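PDB 3CFU: uncharacterized lipoprotein YjhA from Bacillus subtilis, which is of unknown function but is probably held at the cell membrane by a lipid, this chain being its DUF4352-family domain. Local coordinates for residues N135-E138 with R139-D142. Residues are numbered along the deposited sequence; the frame is centred on the assembly and turned at random.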
# COMPACT_ATOMS: atom_id res chain seq x y z
N ASN A 135 -19.58 -10.15 1.70
CA ASN A 135 -19.20 -11.15 0.70
C ASN A 135 -17.83 -11.75 0.95
O ASN A 135 -17.13 -12.09 0.01
CB ASN A 135 -19.20 -10.50 -0.68
CG ASN A 135 -18.18 -9.35 -0.80
OD1 ASN A 135 -17.52 -8.97 0.18
ND2 ASN A 135 -18.05 -8.81 -2.01
N THR A 136 -17.47 -11.88 2.22
CA THR A 136 -16.17 -12.41 2.61
C THR A 136 -15.91 -13.85 2.17
O THR A 136 -14.88 -14.14 1.58
CB THR A 136 -15.99 -12.31 4.12
OG1 THR A 136 -16.29 -10.97 4.53
CG2 THR A 136 -14.56 -12.64 4.50
N GLU A 137 -16.84 -14.75 2.47
CA GLU A 137 -16.66 -16.14 2.07
C GLU A 137 -16.63 -16.23 0.55
O GLU A 137 -15.94 -17.08 -0.01
CB GLU A 137 -17.80 -17.02 2.60
CG GLU A 137 -17.68 -17.40 4.07
CD GLU A 137 -16.49 -18.33 4.34
OE1 GLU A 137 -15.36 -18.00 3.91
OE2 GLU A 137 -16.69 -19.38 4.99
N GLU A 138 -17.37 -15.34 -0.10
CA GLU A 138 -17.45 -15.34 -1.56
C GLU A 138 -16.18 -14.85 -2.25
O GLU A 138 -16.17 -14.68 -3.48
CB GLU A 138 -18.64 -14.49 -2.00
CG GLU A 138 -19.98 -15.00 -1.48
CD GLU A 138 -21.09 -13.98 -1.64
OE1 GLU A 138 -21.17 -13.35 -2.71
OE2 GLU A 138 -21.90 -13.82 -0.69
N ARG A 139 -15.12 -14.63 -1.49
CA ARG A 139 -13.87 -14.16 -2.09
C ARG A 139 -12.59 -14.62 -1.39
O ARG A 139 -11.53 -14.00 -1.55
CB ARG A 139 -13.92 -12.62 -2.21
CG ARG A 139 -14.29 -11.87 -0.95
CD ARG A 139 -14.54 -10.37 -1.22
NE ARG A 139 -14.70 -9.61 0.03
CZ ARG A 139 -13.69 -9.22 0.80
NH1 ARG A 139 -12.44 -9.50 0.46
NH2 ARG A 139 -13.93 -8.58 1.94
N VAL A 140 -12.68 -15.71 -0.64
CA VAL A 140 -11.52 -16.25 0.05
C VAL A 140 -10.42 -16.64 -0.95
O VAL A 140 -9.25 -16.68 -0.60
CB VAL A 140 -11.88 -17.49 0.89
CG1 VAL A 140 -12.65 -17.06 2.14
CG2 VAL A 140 -12.72 -18.44 0.07
N LYS A 141 -10.80 -16.93 -2.18
CA LYS A 141 -9.83 -17.32 -3.19
C LYS A 141 -8.84 -16.20 -3.53
O LYS A 141 -7.74 -16.45 -4.03
CB LYS A 141 -10.54 -17.80 -4.46
CG LYS A 141 -11.26 -19.13 -4.29
CD LYS A 141 -11.81 -19.63 -5.63
CE LYS A 141 -12.31 -21.07 -5.55
NZ LYS A 141 -13.77 -21.16 -5.26
N ASP A 142 -9.23 -14.96 -3.26
CA ASP A 142 -8.37 -13.81 -3.54
C ASP A 142 -7.24 -13.67 -2.52
O ASP A 142 -6.33 -12.87 -2.71
CB ASP A 142 -9.19 -12.51 -3.53
CG ASP A 142 -10.23 -12.45 -4.64
OD1 ASP A 142 -10.07 -13.19 -5.64
OD2 ASP A 142 -11.19 -11.67 -4.51
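The extended Arg139 side chain runs back alongside Asn135 at the start of a 3-10 turn, and its NE donates to the side-chain carbonyl OD1 of Asn135, four residues earlier, at 2.9 Å. The acceptor lies almost in the guanidinium plane, but the N-H arrives from above the amide plane, 59° out of it. The amide and guanidinium planes are turned 64° apart. Arg139 places CG between its own backbone N and carbonyl carbon (chi1 51°); that torsion, followed by an extended chain to NE, carries the guanidinium to Asn135 OD1. Thr136 CA sits over one face of the guanidinium. In the backbone, Arg139 N hydrogen-bonds to Thr136 O at 3.1 Å, the i to i+3 bond of the turn. Glu137 bends at chi2, and its OE1 comes to 3.4 Å from the Val140 CG1 methyl; both residues are exposed.

Replacing Arg139 by an alanine removes the guanidinium and would probably leave Asn135 OD1 and the Asp130 and Asn132 carbonyls without this donor, letting the turn shift against the preceding loop. Further out, Arg139 NH2 bonds to those two backbone carbonyls, so the buried arginine ties this turn to the chain just after helix 126-129, while Asn135 ND2 bonds to Asp61 OD2.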